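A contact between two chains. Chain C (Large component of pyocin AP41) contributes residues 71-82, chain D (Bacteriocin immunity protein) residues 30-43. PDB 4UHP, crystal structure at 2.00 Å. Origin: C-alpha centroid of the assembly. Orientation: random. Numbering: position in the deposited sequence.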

ATOM      1  N   ARG C  71       1.396   6.754   4.146  1.00 24.49           N
ATOM      2  CA  ARG C  71       2.490   7.710   4.006  1.00 24.91           C
ATOM      3  C   ARG C  71       3.792   7.132   4.546  1.00 26.40           C
ATOM      4  O   ARG C  71       4.859   7.332   3.965  1.00 24.36           O
ATOM      5  N   TYR C  72       3.702   6.419   5.665  1.00 20.56           N
ATOM      6  CA  TYR C  72       4.877   5.773   6.232  1.00 20.85           C
ATOM      7  C   TYR C  72       5.389   4.677   5.308  1.00 24.43           C
ATOM      8  O   TYR C  72       6.595   4.542   5.101  1.00 27.04           O
ATOM      9  N   PHE C  73       4.466   3.895   4.758  1.00 22.94           N
ATOM     10  CA  PHE C  73       4.832   2.779   3.895  1.00 22.10           C
ATOM     11  C   PHE C  73       5.603   3.237   2.664  1.00 21.56           C
ATOM     12  O   PHE C  73       6.679   2.714   2.379  1.00 24.21           O
ATOM     13  N   VAL C  74       5.067   4.216   1.941  1.00 17.85           N
ATOM     14  CA  VAL C  74       5.747   4.694   0.738  1.00 18.16           C
ATOM     15  C   VAL C  74       7.084   5.348   1.090  1.00 19.25           C
ATOM     16  O   VAL C  74       8.005   5.369   0.271  1.00 21.14           O
ATOM     17  N   SER C  75       7.198   5.863   2.311  1.00 19.51           N
ATOM     18  CA  SER C  75       8.447   6.468   2.766  1.00 25.93           C
ATOM     19  C   SER C  75       9.527   5.409   2.960  1.00 26.84           C
ATOM     20  O   SER C  75      10.715   5.723   2.976  1.00 27.93           O
ATOM     21  N   GLN C  76       9.109   4.155   3.104  1.00 21.26           N
ATOM     22  CA  GLN C  76      10.043   3.047   3.280  1.00 22.53           C
ATOM     23  C   GLN C  76      10.235   2.261   1.984  1.00 25.91           C
ATOM     24  O   GLN C  76      10.884   1.212   1.970  1.00 25.81           O
ATOM     25  N   GLY C  77       9.659   2.767   0.901  1.00 21.54           N
ATOM     26  CA  GLY C  77       9.743   2.103  -0.387  1.00 27.57           C
ATOM     27  C   GLY C  77       8.749   0.967  -0.527  1.00 25.48           C
ATOM     28  O   GLY C  77       8.871   0.136  -1.425  1.00 21.62           O
ATOM     29  N   LEU C  78       7.759   0.931   0.362  1.00 20.10           N
ATOM     30  CA  LEU C  78       6.749  -0.120   0.330  1.00 26.37           C
ATOM     31  C   LEU C  78       5.506   0.348  -0.415  1.00 26.25           C
ATOM     32  O   LEU C  78       5.106   1.506  -0.304  1.00 29.58           O
ATOM     33  N   ALA C  79       4.897  -0.556  -1.172  1.00 18.43           N
ATOM     34  CA  ALA C  79       3.661  -0.245  -1.882  1.00 17.69           C
ATOM     35  C   ALA C  79       2.539   0.052  -0.899  1.00 25.49           C
ATOM     36  O   ALA C  79       2.382  -0.654   0.099  1.00 27.60           O
ATOM     37  N   PRO C  80       1.758   1.107  -1.172  1.00 21.07           N
ATOM     38  CA  PRO C  80       0.612   1.452  -0.328  1.00 18.10           C
ATOM     39  C   PRO C  80      -0.562   0.507  -0.561  1.00 17.02           C
ATOM     40  O   PRO C  80      -0.624  -0.146  -1.599  1.00 17.74           O
ATOM     41  N   TYR C  81      -1.480   0.448   0.395  1.00 17.30           N
ATOM     42  CA  TYR C  81      -2.632  -0.439   0.300  1.00 16.96           C
ATOM     43  C   TYR C  81      -3.854   0.292  -0.245  1.00 17.14           C
ATOM     44  O   TYR C  81      -4.124   1.430   0.129  1.00 19.32           O
ATOM     45  N   ALA C  82      -4.597  -0.370  -1.124  1.00 18.73           N
ATOM     46  CA  ALA C  82      -5.824   0.206  -1.660  1.00 20.60           C
ATOM     47  C   ALA C  82      -6.992  -0.026  -0.707  1.00 21.44           C
ATOM     48  O   ALA C  82      -6.876  -0.798   0.250  1.00 20.97           O
TER
ATOM     49  N   LYS D  30      14.550  -3.351   6.255  1.00 38.68           N
ATOM     50  CA  LYS D  30      14.460  -2.515   5.066  1.00 40.13           C
ATOM     51  C   LYS D  30      14.128  -3.343   3.830  1.00 43.70           C
ATOM     52  O   LYS D  30      14.304  -4.562   3.821  1.00 48.69           O
ATOM     53  N   GLY D  31      13.635  -2.670   2.794  1.00 48.76           N
ATOM     54  CA  GLY D  31      13.380  -3.298   1.511  1.00 44.60           C
ATOM     55  C   GLY D  31      12.384  -4.441   1.542  1.00 44.39           C
ATOM     56  O   GLY D  31      11.295  -4.323   2.108  1.00 37.89           O
ATOM     57  N   SER D  32      12.767  -5.555   0.927  1.00 46.42           N
ATOM     58  CA  SER D  32      11.882  -6.704   0.795  1.00 43.76           C
ATOM     59  C   SER D  32      11.596  -7.377   2.134  1.00 39.60           C
ATOM     60  O   SER D  32      10.500  -7.886   2.349  1.00 40.41           O
ATOM     61  N   GLU D  33      12.576  -7.378   3.033  1.00 40.14           N
ATOM     62  CA  GLU D  33      12.400  -8.009   4.339  1.00 39.75           C
ATOM     63  C   GLU D  33      11.404  -7.242   5.195  1.00 40.04           C
ATOM     64  O   GLU D  33      10.624  -7.838   5.942  1.00 38.77           O
ATOM     65  N   LEU D  34      11.441  -5.919   5.091  1.00 34.99           N
ATOM     66  CA  LEU D  34      10.498  -5.078   5.811  1.00 35.95           C
ATOM     67  C   LEU D  34       9.093  -5.320   5.285  1.00 34.62           C
ATOM     68  O   LEU D  34       8.140  -5.438   6.055  1.00 30.82           O
ATOM     69  N   GLU D  35       8.977  -5.413   3.965  1.00 35.34           N
ATOM     70  CA  GLU D  35       7.678  -5.576   3.328  1.00 33.79           C
ATOM     71  C   GLU D  35       7.034  -6.908   3.691  1.00 31.15           C
ATOM     72  O   GLU D  35       5.828  -6.977   3.917  1.00 29.06           O
ATOM     73  N   LYS D  36       7.838  -7.965   3.750  1.00 32.58           N
ATOM     74  CA  LYS D  36       7.310  -9.283   4.085  1.00 36.61           C
ATOM     75  C   LYS D  36       6.897  -9.361   5.554  1.00 34.92           C
ATOM     76  O   LYS D  36       6.001 -10.126   5.911  1.00 38.25           O
ATOM     77  N   ARG D  37       7.542  -8.569   6.404  1.00 30.51           N
ATOM     78  CA  ARG D  37       7.117  -8.477   7.797  1.00 32.25           C
ATOM     79  C   ARG D  37       5.792  -7.731   7.900  1.00 32.64           C
ATOM     80  O   ARG D  37       4.886  -8.155   8.617  1.00 26.96           O
ATOM     81  N   MET D  38       5.678  -6.619   7.183  1.00 25.28           N
ATOM     82  CA  MET D  38       4.443  -5.847   7.202  1.00 23.29           C
ATOM     83  C   MET D  38       3.311  -6.639   6.548  1.00 28.99           C
ATOM     84  O   MET D  38       2.161  -6.561   6.983  1.00 27.04           O
ATOM     85  N   ASP D  39       3.642  -7.411   5.513  1.00 25.67           N
ATOM     86  CA  ASP D  39       2.682  -8.330   4.906  1.00 26.93           C
ATOM     87  C   ASP D  39       2.115  -9.271   5.967  1.00 28.97           C
ATOM     88  O   ASP D  39       0.903  -9.467   6.056  1.00 26.68           O
ATOM     89  N   LYS D  40       3.005  -9.839   6.776  1.00 27.79           N
ATOM     90  CA  LYS D  40       2.611 -10.762   7.833  1.00 31.69           C
ATOM     91  C   LYS D  40       1.741 -10.084   8.890  1.00 28.68           C
ATOM     92  O   LYS D  40       0.778 -10.673   9.381  1.00 27.50           O
ATOM     93  N   LEU D  41       2.089  -8.849   9.239  1.00 23.87           N
ATOM     94  CA  LEU D  41       1.364  -8.118  10.275  1.00 27.24           C
ATOM     95  C   LEU D  41      -0.041  -7.739   9.815  1.00 23.49           C
ATOM     96  O   LEU D  41      -0.996  -7.813  10.590  1.00 25.16           O
ATOM     97  N   VAL D  42      -0.160  -7.333   8.555  1.00 22.73           N
ATOM     98  CA  VAL D  42      -1.454  -6.991   7.971  1.00 27.22           C
ATOM     99  C   VAL D  42      -2.411  -8.175   7.992  1.00 33.80           C
ATOM    100  O   VAL D  42      -3.548  -8.062   8.448  1.00 37.78           O
ATOM    101  N   LYS D  43      -1.949  -9.314   7.489  1.00 34.77           N
ATOM    102  CA  LYS D  43      -2.809 -10.480   7.379  1.00 31.98           C
ATOM    103  C   LYS D  43      -3.113 -11.045   8.759  1.00 28.23           C
ATOM    104  O   LYS D  43      -4.176 -11.620   8.978  1.00 32.76           O
TER

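The end of a pyocin helix and the loop after it (chain C) lie against one side of an immunity-protein helix (chain D), burying 511 Å² in all. Leu78(C) is the main bump: its CA-to-CB bond points toward chain D, and its m,t rotamer sets the two methyls into a hollow walled by Gly31(D), Leu34(D), Glu35(D) and Met38(D). CD1 of Leu78(C) lies 3.9 Å from CG of Leu34(D) and 4.0 Å from CG of Met38(D); CD2 of Leu78(C) lies 3.6 Å from CB of Glu35(D) and 3.7 Å from the carbonyl O of Gly31(D). Leu34(D) (t,p) answers from the helix, its CD2 coming 3.8 Å from CB of Gln76(C) and 4.3 Å from OH of Tyr72(C). One turn on, Met38(D), folded m,m,m, brings its CE to 3.6 Å from CZ of Phe73(C), whose ring it meets obliquely; the chi1 of Phe73(C), -91°, lies between wells. A further turn along, Val42(D) (t) sets CG2 against Tyr81(C) (chi1 m), 3.8 Å from its CZ and 3.5 Å from its OH.

No clear direct hydrogen bond crosses between the stretches; waters fill the gaps between polar groups. Water 1 donates to O of Gln76(C) (2.5 Å from the water O) and accepts from N of Gly31(D) (2.9 Å). The CA-to-CB bond of Glu35(D) (t,t) points sideways, and its carboxylate reaches water 3, which donates to OE2 of Glu35(D) (3.1 Å from the water O) and to O of Ala79(C) (2.9 Å). Water 2 lies near the same carboxylate, accepting a weak bond from N of Ala79(C) (3.2 Å from the water O). Asp39(D) (m) starts sideways, but its end comes nearer: water 4 donates to its OD1 (2.7 Å from the water O) and hydrogen-bonds to OH of Tyr81(C) (2.6 Å), tying the tyrosine tip to the helix.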

ATOM      1  CB  ARG C  71       2.165   9.018   4.727  1.00 21.73           C
ATOM      2  CG  ARG C  71       1.097   9.853   4.049  1.00 23.10           C
ATOM      3  CD  ARG C  71       0.672  11.010   4.936  1.00 24.60           C
ATOM      4  NE  ARG C  71      -0.395  11.796   4.325  1.00 27.18           N
ATOM      5  CZ  ARG C  71      -1.148  12.666   4.986  1.00 24.31           C
ATOM      6  NH1 ARG C  71      -0.955  12.857   6.283  1.00 25.72           N
ATOM      7  NH2 ARG C  71      -2.096  13.339   4.351  1.00 29.01           N
ATOM      8  CB  TYR C  72       4.582   5.183   7.613  1.00 21.35           C
ATOM      9  CG  TYR C  72       5.586   4.121   8.000  1.00 25.98           C
ATOM     10  CD1 TYR C  72       6.881   4.466   8.361  1.00 26.67           C
ATOM     11  CD2 TYR C  72       5.248   2.773   7.978  1.00 28.03           C
ATOM     12  CE1 TYR C  72       7.807   3.501   8.701  1.00 30.22           C
ATOM     13  CE2 TYR C  72       6.168   1.802   8.314  1.00 29.78           C
ATOM     14  CZ  TYR C  72       7.445   2.171   8.675  1.00 29.95           C
ATOM     15  OH  TYR C  72       8.363   1.206   9.012  1.00 32.34           O
ATOM     16  CB  PHE C  73       3.587   1.993   3.480  1.00 20.72           C
ATOM     17  CG  PHE C  73       3.261   0.859   4.406  1.00 20.29           C
ATOM     18  CD1 PHE C  73       2.976   1.100   5.736  1.00 19.62           C
ATOM     19  CD2 PHE C  73       3.245  -0.450   3.948  1.00 19.10           C
ATOM     20  CE1 PHE C  73       2.679   0.055   6.599  1.00 23.19           C
ATOM     21  CE2 PHE C  73       2.949  -1.493   4.802  1.00 21.98           C
ATOM     22  CZ  PHE C  73       2.665  -1.240   6.129  1.00 21.31           C
ATOM     23  CB  VAL C  74       4.878   5.693  -0.068  1.00 24.59           C
ATOM     24  CG1 VAL C  74       3.673   4.984  -0.673  1.00 21.36           C
ATOM     25  CG2 VAL C  74       4.436   6.861   0.803  1.00 25.95           C
ATOM     26  CB  SER C  75       8.237   7.245   4.068  1.00 28.01           C
ATOM     27  OG  SER C  75       8.055   6.371   5.168  1.00 27.49           O
ATOM     28  CB  GLN C  76       9.557   2.114   4.387  1.00 24.47           C
ATOM     29  CG  GLN C  76       9.348   2.809   5.719  1.00 26.93           C
ATOM     30  CD  GLN C  76      10.615   3.464   6.237  1.00 33.23           C
ATOM     31  OE1 GLN C  76      11.625   2.796   6.466  1.00 36.35           O
ATOM     32  NE2 GLN C  76      10.570   4.779   6.417  1.00 31.47           N
ATOM     33  CB  LEU C  78       6.376  -0.558   1.750  1.00 26.20           C
ATOM     34  CG  LEU C  78       7.525  -0.964   2.676  1.00 34.24           C
ATOM     35  CD1 LEU C  78       6.989  -1.577   3.964  1.00 38.17           C
ATOM     36  CD2 LEU C  78       8.478  -1.918   1.978  1.00 38.91           C
ATOM     37  CB  ALA C  79       3.272  -1.389  -2.803  1.00 18.17           C
ATOM     38  CB  PRO C  80       0.266   2.875  -0.775  1.00 16.44           C
ATOM     39  CG  PRO C  80       0.694   2.919  -2.193  1.00 19.76           C
ATOM     40  CD  PRO C  80       1.935   2.065  -2.276  1.00 19.07           C
ATOM     41  CB  TYR C  81      -2.949  -1.043   1.670  1.00 17.65           C
ATOM     42  CG  TYR C  81      -2.007  -2.150   2.080  1.00 23.83           C
ATOM     43  CD1 TYR C  81      -0.678  -1.885   2.379  1.00 25.86           C
ATOM     44  CD2 TYR C  81      -2.449  -3.464   2.171  1.00 19.23           C
ATOM     45  CE1 TYR C  81       0.185  -2.896   2.757  1.00 27.34           C
ATOM     46  CE2 TYR C  81      -1.596  -4.481   2.547  1.00 21.95           C
ATOM     47  CZ  TYR C  81      -0.280  -4.192   2.839  1.00 24.55           C
ATOM     48  OH  TYR C  81       0.573  -5.202   3.214  1.00 21.77           O
ATOM     49  CB  ALA C  82      -6.130  -0.377  -3.026  1.00 18.73           C
TER
ATOM     50  CB  LYS D  30      15.769  -1.749   4.854  1.00 39.10           C
ATOM     51  CG  LYS D  30      16.070  -0.736   5.951  1.00 44.43           C
ATOM     52  CD  LYS D  30      17.400  -0.037   5.723  1.00 52.10           C
ATOM     53  CE  LYS D  30      18.561  -1.010   5.829  1.00 52.00           C
ATOM     54  NZ  LYS D  30      19.875  -0.317   5.722  1.00 56.03           N
ATOM     55  CB  SER D  32      12.473  -7.720  -0.186  1.00 46.52           C
ATOM     56  OG  SER D  32      13.790  -8.090   0.186  1.00 48.86           O
ATOM     57  CB  GLU D  33      13.735  -8.122   5.074  1.00 43.65           C
ATOM     58  CG  GLU D  33      14.649  -9.197   4.522  1.00 52.51           C
ATOM     59  CD  GLU D  33      15.782  -9.534   5.467  1.00 61.02           C
ATOM     60  OE1 GLU D  33      16.064  -8.724   6.378  1.00 62.03           O
ATOM     61  OE2 GLU D  33      16.388 -10.611   5.302  1.00 67.66           O
ATOM     62  CB  LEU D  34      10.871  -3.602   5.679  1.00 33.02           C
ATOM     63  CG  LEU D  34       9.895  -2.602   6.302  1.00 37.52           C
ATOM     64  CD1 LEU D  34       9.731  -2.864   7.793  1.00 29.62           C
ATOM     65  CD2 LEU D  34      10.358  -1.175   6.055  1.00 32.80           C
ATOM     66  CB  GLU D  35       7.802  -5.452   1.810  1.00 33.35           C
ATOM     67  CG  GLU D  35       6.463  -5.379   1.104  1.00 40.04           C
ATOM     68  CD  GLU D  35       6.556  -4.722  -0.255  1.00 40.51           C
ATOM     69  OE1 GLU D  35       7.680  -4.616  -0.792  1.00 44.95           O
ATOM     70  OE2 GLU D  35       5.505  -4.302  -0.783  1.00 36.40           O
ATOM     71  CB  LYS D  36       8.330 -10.374   3.756  1.00 43.99           C
ATOM     72  CG  LYS D  36       8.671 -10.466   2.275  1.00 58.27           C
ATOM     73  CD  LYS D  36       8.662 -11.905   1.786  1.00 69.09           C
ATOM     74  CE  LYS D  36       7.997 -12.023   0.421  1.00 73.93           C
ATOM     75  NZ  LYS D  36       6.534 -12.277   0.533  1.00 74.93           N
ATOM     76  CB  ARG D  37       8.173  -7.786   8.664  1.00 33.94           C
ATOM     77  CG  ARG D  37       7.634  -7.383  10.032  1.00 35.71           C
ATOM     78  CD  ARG D  37       8.727  -7.062  11.036  1.00 36.77           C
ATOM     79  NE  ARG D  37       8.148  -6.723  12.334  1.00 38.93           N
ATOM     80  CZ  ARG D  37       7.808  -7.616  13.258  1.00 42.40           C
ATOM     81  NH1 ARG D  37       7.998  -8.910  13.036  1.00 47.27           N
ATOM     82  NH2 ARG D  37       7.280  -7.217  14.405  1.00 40.15           N
ATOM     83  CB  MET D  38       4.639  -4.495   6.513  1.00 28.71           C
ATOM     84  CG  MET D  38       5.719  -3.630   7.151  1.00 23.79           C
ATOM     85  SD  MET D  38       5.594  -3.529   8.955  1.00 26.07           S
ATOM     86  CE  MET D  38       3.981  -2.777   9.146  1.00 24.49           C
ATOM     87  CB  ASP D  39       3.333  -9.141   3.781  1.00 30.05           C
ATOM     88  CG  ASP D  39       3.517  -8.335   2.503  1.00 30.85           C
ATOM     89  OD1 ASP D  39       3.369  -7.097   2.548  1.00 29.16           O
ATOM     90  OD2 ASP D  39       3.819  -8.938   1.452  1.00 34.61           O
ATOM     91  CB  LYS D  40       3.846 -11.374   8.498  1.00 34.93           C
ATOM     92  CG  LYS D  40       3.519 -12.354   9.615  1.00 44.09           C
ATOM     93  CD  LYS D  40       4.751 -12.726  10.422  1.00 47.87           C
ATOM     94  CE  LYS D  40       4.382 -13.621  11.595  1.00 52.74           C
ATOM     95  NZ  LYS D  40       5.562 -13.947  12.441  1.00 60.50           N
ATOM     96  CB  LEU D  41       2.137  -6.865  10.690  1.00 25.24           C
ATOM     97  CG  LEU D  41       3.475  -7.091  11.399  1.00 26.98           C
ATOM     98  CD1 LEU D  41       4.076  -5.764  11.833  1.00 29.64           C
ATOM     99  CD2 LEU D  41       3.306  -8.024  12.587  1.00 28.19           C
ATOM    100  CB  VAL D  42      -1.317  -6.509   6.512  1.00 27.99           C
ATOM    101  CG1 VAL D  42      -2.677  -6.510   5.821  1.00 29.49           C
ATOM    102  CG2 VAL D  42      -0.686  -5.131   6.458  1.00 24.98           C
ATOM    103  CB  LYS D  43      -2.173 -11.537   6.473  1.00 43.20           C
ATOM    104  CG  LYS D  43      -1.920 -11.036   5.051  1.00 49.34           C
ATOM    105  CD  LYS D  43      -3.079 -10.159   4.570  1.00 52.86           C
ATOM    106  CE  LYS D  43      -3.096  -9.990   3.059  1.00 58.56           C
ATOM    107  NZ  LYS D  43      -4.484 -10.056   2.523  1.00 61.96           N
TER
HETATM  108  O   HOH W   1      12.831   0.136   3.056  1.00 31.00           O
HETATM  109  O   HOH W   2       7.221  -2.050  -2.764  1.00 49.11           O
HETATM  110  O   HOH W   3       3.794  -2.858   1.297  1.00 21.51           O
HETATM  111  O   HOH W   4       3.041  -4.497   3.140  1.00 26.56           O